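Local atomic coordinates of DMATS type aromatic prenyltransferase (Streptomyces coelicolor, PDB entry 6ZS0), a protein that probably transfers a dimethylallyl group from dimethylallyl diphosphate to C5 of the indole ring of tryptophan, as a DMATS-type aromatic prenyltransferase. Residues Ser4-Phe9 / Arg45-Ala50; Gln33-Ala38 / Val80-Gly85; Gly130-Trp135 / Tyr151-Val156; Phe190-Leu195 / Arg202-Leu207; Val321-Tyr326 / Ser344-Thr349. All blocks are in the same frame, centred on the assembly; numbering follows the deposited sequence.

How the contacts relate
Four of the five contacts reach one antiparallel sheet closed into a barrel, with helices packed around it: the ABBA fold. Contacts 2, 3 and 4 follow one another along the chain and around the barrel wall. Contact 2 lays helix 25-39 on strand 77-82, contact 3 joins the entry to strand 135-139 with strand 147-152, and contact 4 is the hairpin of strands 191-195 and 202-209. Contacts 3 and 4, centres about 12 Å apart, meet where strands 147-152 and 191-195 are neighbours. Contact 5 lies at the last two strands, its centre about 24 Å from that of contact 4. Contact 1, at the surface, touches contact 5, so the first helix packs against the segment leaving the last strand.

Contact 1. Residues Ser4-Phe9 / Arg45-Ala50; sequences STLGSF and RPLSLA
Two backbone hydrogen bonds join the start of helix 6-20 to the loop that follows helix 25-39. Leu47 N donates to Ser4 O over 3.0 Å, reaching the oxygen from above its carbonyl plane, while Leu6 N donates to Arg45 O almost along the C=O axis, also at 3.0 Å. Together they bridge Thr5 and Pro46. A water donates to Ser4 O as well, so that carbonyl is held from two directions.

Thr5 is the N-cap of the helix, and with Ser8 it forms a capping box: Ser8 N donates to Thr5 OG1 at 3.0 Å and Thr5 N to Ser8 OG at 2.9 Å. On the loop side, Arg45 grips Ala50 O side-on through NE and NH2, with the oxygen close to the guanidinium plane.

The apolar part belongs to Leu47, whose CG is anti to its carbonyl carbon (chi1 -73°). Its two methyls divide the work: CD2 meets Leu6 CD2 at 3.6 Å, and CD1 comes to Phe9 CB at 3.6 Å. An alanine here would remove both methyls and would probably loosen the packing against Leu6 and Phe9. The polar groups at the helix start are thus met by both the Thr5-Ser8 capping box and the loop backbone, with the methyls of Leu47 adding apolar contact.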
# COMPACT_ATOMS: atom_id res chain seq x y z
N SER A 4 16.56 -18.11 8.70
CA SER A 4 15.35 -17.36 8.29
C SER A 4 15.52 -16.91 6.84
O SER A 4 16.63 -16.53 6.43
CB SER A 4 15.09 -16.20 9.19
OG SER A 4 14.78 -16.68 10.50
N THR A 5 14.44 -16.98 6.08
CA THR A 5 14.38 -16.56 4.67
C THR A 5 13.38 -15.42 4.56
O THR A 5 12.59 -15.20 5.49
CB THR A 5 14.02 -17.72 3.74
OG1 THR A 5 12.74 -18.23 4.13
CG2 THR A 5 15.05 -18.83 3.77
N LEU A 6 13.37 -14.75 3.45
CA LEU A 6 12.32 -13.75 3.22
C LEU A 6 10.97 -14.43 3.35
O LEU A 6 10.06 -13.84 3.97
CB LEU A 6 12.47 -13.14 1.83
CG LEU A 6 13.33 -11.89 1.76
CD1 LEU A 6 13.47 -11.45 0.32
CD2 LEU A 6 12.76 -10.76 2.64
N GLY A 7 10.81 -15.64 2.79
CA GLY A 7 9.53 -16.38 2.86
C GLY A 7 9.15 -16.77 4.28
O GLY A 7 7.99 -16.57 4.66
N SER A 8 10.07 -17.33 5.06
CA SER A 8 9.74 -17.80 6.42
C SER A 8 9.42 -16.58 7.29
O SER A 8 8.48 -16.64 8.10
CB SER A 8 10.82 -18.65 7.02
OG SER A 8 11.98 -17.91 7.36
N PHE A 9 10.17 -15.50 7.13
CA PHE A 9 10.05 -14.31 8.00
C PHE A 9 8.74 -13.58 7.68
O PHE A 9 7.94 -13.30 8.60
CB PHE A 9 11.26 -13.40 7.86
CG PHE A 9 11.19 -12.17 8.71
CD1 PHE A 9 10.66 -10.99 8.21
CD2 PHE A 9 11.67 -12.17 10.01
CE1 PHE A 9 10.60 -9.84 8.99
CE2 PHE A 9 11.62 -11.02 10.78
CZ PHE A 9 11.08 -9.86 10.28
N ARG A 45 15.30 -16.84 -0.24
CA ARG A 45 16.53 -16.05 -0.03
C ARG A 45 16.80 -15.90 1.46
O ARG A 45 15.96 -15.39 2.18
CB ARG A 45 16.38 -14.67 -0.65
CG ARG A 45 17.70 -13.92 -0.78
CD ARG A 45 17.48 -12.53 -1.35
NE ARG A 45 18.71 -11.76 -1.42
CZ ARG A 45 19.60 -11.82 -2.40
NH1 ARG A 45 19.42 -12.64 -3.42
NH2 ARG A 45 20.69 -11.05 -2.35
N PRO A 46 17.96 -16.33 1.99
CA PRO A 46 18.27 -16.10 3.39
C PRO A 46 18.34 -14.62 3.73
O PRO A 46 18.81 -13.85 2.93
CB PRO A 46 19.65 -16.75 3.58
CG PRO A 46 19.68 -17.78 2.50
CD PRO A 46 19.01 -17.11 1.32
N LEU A 47 17.90 -14.26 4.94
CA LEU A 47 17.89 -12.84 5.39
C LEU A 47 19.32 -12.37 5.68
O LEU A 47 19.51 -11.17 5.80
CB LEU A 47 16.99 -12.70 6.62
CG LEU A 47 15.47 -12.77 6.35
CD1 LEU A 47 14.71 -12.42 7.61
CD2 LEU A 47 15.01 -11.88 5.22
N SER A 48 20.29 -13.28 5.75
CA SER A 48 21.72 -12.96 5.96
C SER A 48 22.32 -12.36 4.69
O SER A 48 23.42 -11.79 4.79
CB SER A 48 22.48 -14.17 6.40
OG SER A 48 22.36 -15.18 5.44
N LEU A 49 21.66 -12.53 3.54
CA LEU A 49 22.09 -11.91 2.27
C LEU A 49 21.54 -10.48 2.20
O LEU A 49 20.49 -10.20 2.82
CB LEU A 49 21.60 -12.71 1.06
CG LEU A 49 22.07 -14.17 0.95
CD1 LEU A 49 21.87 -14.67 -0.47
CD2 LEU A 49 23.50 -14.35 1.35
N ALA A 50 22.23 -9.61 1.49
CA ALA A 50 21.71 -8.26 1.14
C ALA A 50 20.32 -8.41 0.53
O ALA A 50 20.02 -9.44 -0.07
CB ALA A 50 22.65 -7.58 0.18
O HOH W 1 19.24 -15.98 7.24

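Contact 2. Residues Gln33-Ala38 / Val80-Gly85; sequences QVLTDA and VLVEPG
Ala38 and Leu35, one turn apart on helix 25-39, carry this buried contact against strand 77-82 and the residues just after it. Ala38 CB meets Val82 CG1 at 4.1 Å. Leu35 reaches farther: its CG is anti to the backbone N (chi1 174°), and the tip, CD1, arrives 4.2 Å from Val80 CG2, the two side chains crossing obliquely. The same methyl lies 4.3 Å from Val82 CB, so it sits against both valines. The closest approach is at the end of the segments, where Pro84 CB comes to 3.2 Å from Ala38 O and Pro84 CA makes a C-H...O contact with the same oxygen.

Behind these side chains, the helix and strand segments run nearly parallel, at 13°, with their axes 10.0 Å apart. Val80 and Val82 both point toward the helix, as alternate residues of a strand do, whereas Leu81 and Glu83 point away from it. Backbone bonds of Val80 to Leu138 and of Leu81 to Glu65 hold the strand between its neighbours in the barrel. Pro84 also touches Ala101 of helix 91-109, and on the other face Glu83 OE1 accepts a hydrogen bond from Trp135 NE1.

This is one of the helix-on-sheet layers of the ABBA barrel. The two segments meet mainly through aliphatic side chains, with the C-H...O contact of Pro84 to Ala38 O beside them, so the fit of their shapes probably matters more than polar pairing, the small Ala38 lying beside Val82 and Leu35 CD1 reaching both valines.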
# COMPACT_ATOMS: atom_id res chain seq x y z
N GLN A 33 0.66 -19.52 1.87
CA GLN A 33 1.05 -20.23 0.62
C GLN A 33 0.98 -19.24 -0.56
O GLN A 33 1.87 -19.24 -1.40
CB GLN A 33 0.18 -21.47 0.43
CG GLN A 33 0.36 -22.13 -0.93
CD GLN A 33 -0.43 -23.41 -1.07
OE1 GLN A 33 -1.58 -23.50 -0.64
NE2 GLN A 33 0.18 -24.40 -1.72
N VAL A 34 -0.04 -18.39 -0.60
CA VAL A 34 -0.20 -17.41 -1.71
C VAL A 34 1.01 -16.45 -1.70
O VAL A 34 1.53 -16.16 -2.80
CB VAL A 34 -1.54 -16.68 -1.61
CG1 VAL A 34 -1.62 -15.48 -2.54
CG2 VAL A 34 -2.71 -17.62 -1.88
N LEU A 35 1.44 -16.01 -0.52
CA LEU A 35 2.54 -15.01 -0.42
C LEU A 35 3.85 -15.68 -0.83
O LEU A 35 4.57 -15.11 -1.63
CB LEU A 35 2.65 -14.47 1.01
CG LEU A 35 3.85 -13.55 1.25
CD1 LEU A 35 3.85 -12.38 0.28
CD2 LEU A 35 3.91 -13.07 2.69
N THR A 36 4.10 -16.90 -0.34
CA THR A 36 5.29 -17.67 -0.73
C THR A 36 5.32 -17.79 -2.25
O THR A 36 6.37 -17.57 -2.83
CB THR A 36 5.31 -19.07 -0.08
OG1 THR A 36 5.37 -18.86 1.32
CG2 THR A 36 6.45 -19.93 -0.55
N ASP A 37 4.21 -18.18 -2.87
CA ASP A 37 4.18 -18.40 -4.34
C ASP A 37 4.38 -17.06 -5.07
O ASP A 37 5.07 -17.05 -6.07
CB ASP A 37 2.88 -19.07 -4.80
CG ASP A 37 2.93 -19.55 -6.25
OD1 ASP A 37 3.77 -20.40 -6.58
OD2 ASP A 37 2.13 -19.05 -7.05
N ALA A 38 3.78 -15.99 -4.56
CA ALA A 38 3.88 -14.62 -5.14
C ALA A 38 5.35 -14.15 -5.11
O ALA A 38 5.80 -13.56 -6.09
CB ALA A 38 2.95 -13.70 -4.41
N VAL A 80 -1.80 -7.62 2.10
CA VAL A 80 -0.34 -7.78 1.93
C VAL A 80 0.03 -7.28 0.54
O VAL A 80 -0.68 -7.64 -0.44
CB VAL A 80 0.16 -9.21 2.13
CG1 VAL A 80 -0.51 -10.18 1.18
CG2 VAL A 80 1.67 -9.28 2.03
N LEU A 81 1.03 -6.42 0.49
CA LEU A 81 1.56 -5.83 -0.75
C LEU A 81 2.88 -6.52 -1.06
O LEU A 81 3.73 -6.67 -0.15
CB LEU A 81 1.78 -4.33 -0.55
CG LEU A 81 2.35 -3.59 -1.77
CD1 LEU A 81 1.30 -3.47 -2.86
CD2 LEU A 81 2.84 -2.24 -1.34
N VAL A 82 3.06 -6.97 -2.29
CA VAL A 82 4.28 -7.73 -2.67
C VAL A 82 4.75 -7.28 -4.05
O VAL A 82 3.91 -6.91 -4.90
CB VAL A 82 4.05 -9.25 -2.65
CG1 VAL A 82 2.89 -9.66 -3.54
CG2 VAL A 82 5.29 -10.01 -3.05
N GLU A 83 6.05 -7.38 -4.28
CA GLU A 83 6.64 -7.18 -5.62
C GLU A 83 7.04 -8.55 -6.15
O GLU A 83 8.09 -9.06 -5.80
CB GLU A 83 7.83 -6.23 -5.51
CG GLU A 83 8.53 -6.07 -6.84
CD GLU A 83 9.63 -5.02 -6.83
OE1 GLU A 83 9.40 -3.89 -7.30
OE2 GLU A 83 10.68 -5.36 -6.38
N PRO A 84 6.21 -9.24 -6.96
CA PRO A 84 6.53 -10.61 -7.34
C PRO A 84 7.80 -10.74 -8.18
O PRO A 84 8.49 -11.77 -8.12
CB PRO A 84 5.31 -11.08 -8.12
CG PRO A 84 4.24 -10.13 -7.79
CD PRO A 84 4.91 -8.81 -7.47
N GLY A 85 8.18 -9.69 -8.87
CA GLY A 85 9.36 -9.72 -9.76
C GLY A 85 10.63 -9.29 -9.07
O GLY A 85 11.62 -9.03 -9.73

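Contact 3. Residues Gly130-Trp135 / Tyr151-Val156; sequences GPLALW and YLNPAV
The entry to strand 135-139 and the end of strand 147-152 meet here, neighbours in the antiparallel sheet. Trp135 and Tyr151 are a hydrogen-bonded pair: Tyr151 N donates almost straight to Trp135 O at 2.8 Å, and Trp135 N donates back to Tyr151 O at 3.0 Å. Their CB atoms lie 4.0 Å apart on the same face of the sheet. Leu132 CD1 sits over the centre of the indole, 3.5 Å above its plane, and Glu83 accepts from the indole NE1. Leu134 and Leu152 lie side by side, their methyls CD1 and CD2 touching.

Beyond this pair the segments separate, and the closed ABBA barrel gives way to loops joined by a side chain. Asn153, its CG anti to the backbone N (chi1 180°), extends its amide so that ND2 makes two weak bonds, at 2.9 Å to Gly130 O, the carbonyl of the cis peptide before Pro131, and at 3.1 Å to Leu132 O. Its OD1 accepts from Ala155 N, an Asx turn. One water donates to both Gly130 O and Ala155 O; another accepts from Asn153 N and donates to Ala133 O.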
# COMPACT_ATOMS: atom_id res chain seq x y z
N GLY A 130 12.19 3.28 -13.36
CA GLY A 130 11.76 2.92 -12.00
C GLY A 130 10.68 3.89 -11.54
O GLY A 130 10.26 4.77 -12.29
N PRO A 131 10.27 3.83 -10.27
CA PRO A 131 10.83 2.91 -9.27
C PRO A 131 10.21 1.51 -9.12
O PRO A 131 10.64 0.74 -8.27
CB PRO A 131 10.57 3.73 -8.00
CG PRO A 131 9.26 4.38 -8.29
CD PRO A 131 9.37 4.83 -9.70
N LEU A 132 9.21 1.19 -9.92
CA LEU A 132 8.54 -0.13 -9.91
C LEU A 132 8.07 -0.44 -11.32
O LEU A 132 7.96 0.49 -12.16
CB LEU A 132 7.37 -0.13 -8.90
CG LEU A 132 6.06 0.51 -9.35
CD1 LEU A 132 4.84 -0.05 -8.59
CD2 LEU A 132 6.13 2.01 -9.20
N ALA A 133 7.80 -1.72 -11.57
CA ALA A 133 7.08 -2.22 -12.76
C ALA A 133 5.69 -2.72 -12.37
O ALA A 133 4.73 -2.39 -13.06
CB ALA A 133 7.89 -3.30 -13.44
N LEU A 134 5.57 -3.51 -11.31
CA LEU A 134 4.26 -4.12 -10.95
C LEU A 134 4.32 -4.60 -9.52
O LEU A 134 5.20 -5.42 -9.18
CB LEU A 134 3.93 -5.28 -11.89
CG LEU A 134 2.51 -5.84 -11.77
CD1 LEU A 134 2.07 -6.39 -13.11
CD2 LEU A 134 2.42 -6.90 -10.65
N TRP A 135 3.42 -4.10 -8.70
CA TRP A 135 3.18 -4.64 -7.35
C TRP A 135 1.77 -5.18 -7.33
O TRP A 135 0.93 -4.74 -8.12
CB TRP A 135 3.34 -3.58 -6.26
CG TRP A 135 4.71 -2.97 -6.15
CD1 TRP A 135 5.89 -3.44 -6.66
CD2 TRP A 135 5.02 -1.76 -5.45
NE1 TRP A 135 6.91 -2.60 -6.30
CE2 TRP A 135 6.40 -1.56 -5.57
CE3 TRP A 135 4.26 -0.82 -4.75
CZ2 TRP A 135 7.03 -0.46 -5.02
CZ3 TRP A 135 4.89 0.26 -4.20
CH2 TRP A 135 6.25 0.42 -4.31
N TYR A 151 -0.68 -2.60 -8.99
CA TYR A 151 -0.07 -1.25 -9.00
C TYR A 151 0.93 -1.17 -10.14
O TYR A 151 1.79 -2.03 -10.23
CB TYR A 151 0.62 -0.97 -7.68
CG TYR A 151 -0.31 -0.79 -6.51
CD1 TYR A 151 -0.84 -1.88 -5.86
CD2 TYR A 151 -0.64 0.48 -6.07
CE1 TYR A 151 -1.69 -1.71 -4.78
CE2 TYR A 151 -1.51 0.66 -5.00
CZ TYR A 151 -2.03 -0.44 -4.37
OH TYR A 151 -2.86 -0.27 -3.28
N LEU A 152 0.74 -0.17 -10.99
CA LEU A 152 1.60 0.09 -12.16
C LEU A 152 2.18 1.49 -12.06
O LEU A 152 1.71 2.29 -11.21
CB LEU A 152 0.75 -0.09 -13.42
CG LEU A 152 0.04 -1.42 -13.55
CD1 LEU A 152 -0.98 -1.36 -14.66
CD2 LEU A 152 1.05 -2.52 -13.82
N ASN A 153 3.19 1.78 -12.88
CA ASN A 153 4.06 2.98 -12.78
C ASN A 153 3.80 3.96 -13.92
O ASN A 153 4.27 3.74 -15.03
CB ASN A 153 5.52 2.55 -12.84
CG ASN A 153 6.49 3.71 -12.75
OD1 ASN A 153 6.10 4.84 -12.45
ND2 ASN A 153 7.75 3.43 -13.01
N PRO A 154 3.03 5.05 -13.70
CA PRO A 154 2.80 6.04 -14.75
C PRO A 154 4.10 6.68 -15.29
O PRO A 154 4.04 7.24 -16.41
CB PRO A 154 1.92 7.07 -14.03
CG PRO A 154 1.19 6.27 -13.00
CD PRO A 154 2.26 5.35 -12.48
N ALA A 155 5.20 6.67 -14.52
CA ALA A 155 6.50 7.28 -14.89
C ALA A 155 7.41 6.26 -15.58
O ALA A 155 8.62 6.56 -15.71
CB ALA A 155 7.18 7.86 -13.68
N VAL A 156 6.87 5.13 -16.05
CA VAL A 156 7.68 4.04 -16.67
C VAL A 156 8.45 4.56 -17.89
O VAL A 156 9.53 4.01 -18.18
CB VAL A 156 6.82 2.81 -17.04
CG1 VAL A 156 5.75 3.12 -18.06
CG2 VAL A 156 7.69 1.67 -17.51
O HOH W 2 10.43 7.22 -13.86
O HOH W 3 4.36 -0.23 -14.61

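Contact 4. Residues Phe190-Leu195 / Arg202-Leu207; sequences FLALDL and RAKVYL
Strands 191-195 and 202-209 run antiparallel, the axes of their segments 4.7 Å apart at 156°, and form a beta hairpin in the wall of the ABBA barrel. Ala192 and Lys204 are its central hydrogen-bonded pair, with Ala192 N to Lys204 O and Lys204 N to Ala192 O both 2.8 Å. Tyr206 N donates to Phe190 O at 3.0 Å, and Asp194 N to Arg202 O; all four donors lie in the planes of the carbonyls they meet. A water donating to Phe190 O and Tyr206 O bridges one end, and another joins Asp194 O to Arg202 N at the other.

Leu191, Leu193, Ala203 and Val205 point to one face, where helix 162-175 covers them. Ala192, Asp194, Arg202 and Lys204 point to the opposite face. There Asp194 OD2 lies 3.4 Å from Lys204 CE but 4.7 Å from NZ; the lysine chain bends at its last two torsions, and NZ is hydrogen-bonded to Ser259 OG. With Lys149 also in a long, weak ion pair with OD2, the aspartate would probably be ionised.

Phe190 and Tyr206 make a T-shaped pair, centroids 5.5 Å apart and planes at 81°. The phenylalanine presents its edge to the tyrosine's face, its CD2 lying 4.0 Å from Tyr206 CG.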
# COMPACT_ATOMS: atom_id res chain seq x y z
N PHE A 190 1.45 6.09 -8.92
CA PHE A 190 0.83 4.77 -9.19
C PHE A 190 -0.46 4.95 -9.94
O PHE A 190 -1.19 5.95 -9.68
CB PHE A 190 0.47 4.02 -7.91
CG PHE A 190 1.61 3.88 -6.94
CD1 PHE A 190 2.58 2.92 -7.13
CD2 PHE A 190 1.68 4.65 -5.79
CE1 PHE A 190 3.63 2.78 -6.24
CE2 PHE A 190 2.74 4.53 -4.90
CZ PHE A 190 3.72 3.59 -5.13
N LEU A 191 -0.76 4.01 -10.84
CA LEU A 191 -2.14 3.71 -11.22
C LEU A 191 -2.43 2.28 -10.82
O LEU A 191 -1.57 1.38 -11.09
CB LEU A 191 -2.31 3.92 -12.71
CG LEU A 191 -3.74 3.78 -13.22
CD1 LEU A 191 -4.00 4.81 -14.30
CD2 LEU A 191 -4.00 2.38 -13.73
N ALA A 192 -3.56 2.05 -10.17
CA ALA A 192 -3.90 0.72 -9.67
C ALA A 192 -5.27 0.26 -10.21
O ALA A 192 -6.13 1.10 -10.49
CB ALA A 192 -3.86 0.70 -8.18
N LEU A 193 -5.40 -1.03 -10.37
CA LEU A 193 -6.68 -1.69 -10.77
C LEU A 193 -7.07 -2.69 -9.71
O LEU A 193 -6.27 -3.52 -9.39
CB LEU A 193 -6.50 -2.41 -12.12
CG LEU A 193 -6.38 -1.52 -13.34
CD1 LEU A 193 -6.21 -2.39 -14.59
CD2 LEU A 193 -7.61 -0.63 -13.47
N ASP A 194 -8.30 -2.62 -9.23
CA ASP A 194 -8.90 -3.65 -8.36
C ASP A 194 -9.48 -4.75 -9.26
O ASP A 194 -10.39 -4.42 -9.99
CB ASP A 194 -10.00 -3.03 -7.49
CG ASP A 194 -9.64 -2.97 -6.04
OD1 ASP A 194 -9.51 -4.05 -5.43
OD2 ASP A 194 -9.48 -1.86 -5.53
N LEU A 195 -8.92 -5.96 -9.25
CA LEU A 195 -9.37 -7.10 -10.13
C LEU A 195 -10.20 -8.12 -9.33
O LEU A 195 -9.83 -8.50 -8.19
CB LEU A 195 -8.15 -7.78 -10.75
CG LEU A 195 -7.17 -6.88 -11.48
CD1 LEU A 195 -5.98 -7.68 -11.97
CD2 LEU A 195 -7.83 -6.15 -12.63
N ARG A 202 -12.23 -1.08 -11.81
CA ARG A 202 -12.12 -0.19 -10.63
C ARG A 202 -10.72 0.44 -10.66
O ARG A 202 -9.77 -0.25 -10.31
CB ARG A 202 -12.47 -1.03 -9.41
CG ARG A 202 -13.73 -1.86 -9.64
CD ARG A 202 -14.33 -2.45 -8.38
NE ARG A 202 -15.59 -3.12 -8.70
CZ ARG A 202 -16.22 -3.97 -7.89
NH1 ARG A 202 -15.72 -4.27 -6.70
NH2 ARG A 202 -17.36 -4.53 -8.28
N ALA A 203 -10.62 1.68 -11.15
CA ALA A 203 -9.34 2.36 -11.48
C ALA A 203 -9.01 3.36 -10.38
O ALA A 203 -9.87 4.17 -10.02
CB ALA A 203 -9.40 3.05 -12.81
N LYS A 204 -7.77 3.32 -9.90
CA LYS A 204 -7.29 4.17 -8.80
C LYS A 204 -6.09 4.97 -9.31
O LYS A 204 -5.15 4.35 -9.83
CB LYS A 204 -6.92 3.30 -7.59
CG LYS A 204 -8.08 2.50 -7.01
CD LYS A 204 -7.64 1.49 -5.95
CE LYS A 204 -8.67 1.32 -4.85
NZ LYS A 204 -8.64 2.45 -3.88
N VAL A 205 -6.15 6.30 -9.21
CA VAL A 205 -5.03 7.18 -9.61
C VAL A 205 -4.44 7.77 -8.35
O VAL A 205 -5.18 8.32 -7.54
CB VAL A 205 -5.46 8.29 -10.59
CG1 VAL A 205 -4.26 9.10 -11.07
CG2 VAL A 205 -6.22 7.73 -11.78
N TYR A 206 -3.14 7.63 -8.17
CA TYR A 206 -2.40 8.19 -7.03
C TYR A 206 -1.69 9.46 -7.46
O TYR A 206 -1.10 9.49 -8.57
CB TYR A 206 -1.41 7.19 -6.45
CG TYR A 206 -2.04 6.05 -5.72
CD1 TYR A 206 -2.72 5.06 -6.39
CD2 TYR A 206 -1.95 5.96 -4.34
CE1 TYR A 206 -3.31 4.00 -5.71
CE2 TYR A 206 -2.48 4.89 -3.65
CZ TYR A 206 -3.17 3.91 -4.34
OH TYR A 206 -3.76 2.86 -3.69
N LEU A 207 -1.75 10.49 -6.61
CA LEU A 207 -1.03 11.76 -6.80
C LEU A 207 -0.03 11.92 -5.67
O LEU A 207 -0.39 11.61 -4.53
CB LEU A 207 -2.02 12.93 -6.79
CG LEU A 207 -2.73 13.25 -8.11
CD1 LEU A 207 -3.45 12.08 -8.67
CD2 LEU A 207 -3.72 14.39 -7.90
O HOH W 4 -1.34 8.34 -10.91
O HOH W 5 -10.45 -3.11 -12.31

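Contact 5. Residues Val321-Tyr326 / Ser344-Thr349; sequences VGLIAY and SSEAYT
Ser344 has its OG anti to the carbonyl carbon (chi1 -64°), which turns the hydroxyl toward 321-326, where it donates to Gly322 O at 2.6 Å, in the plane of that carbonyl. Glu346 also has its CG anti to the carbonyl carbon, and the chain runs on extended (chi2 -160°), carrying the carboxylate across to Leu323. Gly322 itself has phi 106°, a backbone shape that calls for glycine; a CB there would moreover clash with Glu346 OE2.

Beside the hydroxyl bond, Ser344 N donates to Leu323 O at 2.8 Å, along a lone pair of the oxygen. Two successive carbonyls are thus gripped by one serine, whose OG also rests 3.6 Å from Ala325 CB. Ser344 O, by contrast, is buried here with no partner in the model. These bonds lie where strands 324-332 and 338-344, neighbours in the ABBA barrel, meet the loops flanking them.

Glu346 crosses Leu323 at about a right angle, with OE1 3.6 Å from Leu323 CD2. OE2 stands 3.2 Å from Gly322 C; the adjacent Leu323 N, however, gives its hydrogen bond to Asp284 OD2. Glu346 OE1 has a long, weak ion pair with Arg315. An alanine in place of Glu346 would remove the carboxylate and its contact with Leu323, and would probably leave the loop less firmly held against 321-326. Farther along, Glu346 O accepts from Thr349 N at 3.2 Å, closing a type I turn.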
# COMPACT_ATOMS: atom_id res chain seq x y z
N VAL A 321 11.61 3.31 14.85
CA VAL A 321 10.61 4.04 14.03
C VAL A 321 10.41 3.25 12.75
O VAL A 321 11.29 2.44 12.40
CB VAL A 321 11.11 5.47 13.77
CG1 VAL A 321 12.34 5.48 12.89
CG2 VAL A 321 10.01 6.33 13.19
N GLY A 322 9.27 3.43 12.09
CA GLY A 322 9.04 2.88 10.75
C GLY A 322 8.11 1.70 10.74
O GLY A 322 7.64 1.37 9.66
N LEU A 323 7.81 1.07 11.88
CA LEU A 323 6.86 -0.06 11.89
C LEU A 323 5.51 0.41 11.36
O LEU A 323 4.92 -0.29 10.54
CB LEU A 323 6.74 -0.66 13.29
CG LEU A 323 7.98 -1.43 13.74
CD1 LEU A 323 7.80 -1.94 15.17
CD2 LEU A 323 8.28 -2.56 12.78
N ILE A 324 5.03 1.57 11.80
CA ILE A 324 3.89 2.22 11.11
C ILE A 324 4.48 3.20 10.09
O ILE A 324 5.01 4.24 10.49
CB ILE A 324 2.93 2.90 12.09
CG1 ILE A 324 2.34 1.90 13.07
CG2 ILE A 324 1.85 3.64 11.31
CD1 ILE A 324 1.46 2.52 14.14
N ALA A 325 4.42 2.86 8.81
CA ALA A 325 5.03 3.65 7.73
C ALA A 325 4.08 4.79 7.31
O ALA A 325 4.53 5.93 7.21
CB ALA A 325 5.35 2.78 6.56
N TYR A 326 2.83 4.48 7.06
CA TYR A 326 1.81 5.47 6.67
C TYR A 326 0.55 5.25 7.50
O TYR A 326 0.25 4.12 7.90
CB TYR A 326 1.40 5.36 5.20
CG TYR A 326 2.41 5.80 4.17
CD1 TYR A 326 3.51 5.05 3.87
CD2 TYR A 326 2.24 7.00 3.49
CE1 TYR A 326 4.44 5.47 2.92
CE2 TYR A 326 3.12 7.42 2.52
CZ TYR A 326 4.25 6.67 2.25
OH TYR A 326 5.13 7.13 1.29
N SER A 344 5.31 -1.93 8.25
CA SER A 344 6.60 -2.31 7.65
C SER A 344 6.99 -3.72 8.11
O SER A 344 6.92 -4.01 9.29
CB SER A 344 7.66 -1.30 8.05
OG SER A 344 7.36 -0.01 7.51
N SER A 345 7.45 -4.57 7.20
CA SER A 345 7.97 -5.91 7.55
C SER A 345 9.31 -5.80 8.29
O SER A 345 9.53 -6.53 9.24
CB SER A 345 8.04 -6.77 6.32
OG SER A 345 8.79 -7.94 6.60
N GLU A 346 10.21 -4.93 7.85
CA GLU A 346 11.54 -4.70 8.47
C GLU A 346 12.34 -6.01 8.52
O GLU A 346 13.06 -6.25 9.48
CB GLU A 346 11.34 -3.95 9.80
CG GLU A 346 10.81 -2.54 9.55
CD GLU A 346 10.98 -1.51 10.65
OE1 GLU A 346 11.60 -1.83 11.66
OE2 GLU A 346 10.48 -0.38 10.47
N ALA A 347 12.30 -6.78 7.44
CA ALA A 347 13.08 -8.03 7.31
C ALA A 347 14.57 -7.71 7.30
O ALA A 347 15.36 -8.66 7.55
CB ALA A 347 12.69 -8.76 6.06
N TYR A 348 14.96 -6.48 6.95
CA TYR A 348 16.38 -6.08 6.81
C TYR A 348 16.72 -5.03 7.86
O TYR A 348 17.73 -4.35 7.70
CB TYR A 348 16.63 -5.65 5.38
CG TYR A 348 16.49 -6.77 4.39
CD1 TYR A 348 17.39 -7.83 4.39
CD2 TYR A 348 15.44 -6.81 3.49
CE1 TYR A 348 17.25 -8.88 3.50
CE2 TYR A 348 15.31 -7.84 2.58
CZ TYR A 348 16.22 -8.88 2.58
OH TYR A 348 16.07 -9.91 1.69
N THR A 349 15.92 -4.92 8.91
CA THR A 349 16.16 -3.96 10.02
C THR A 349 16.38 -4.80 11.27
O THR A 349 15.38 -5.19 11.90
CB THR A 349 15.04 -2.93 10.07
OG1 THR A 349 14.90 -2.38 8.74
CG2 THR A 349 15.31 -1.81 11.05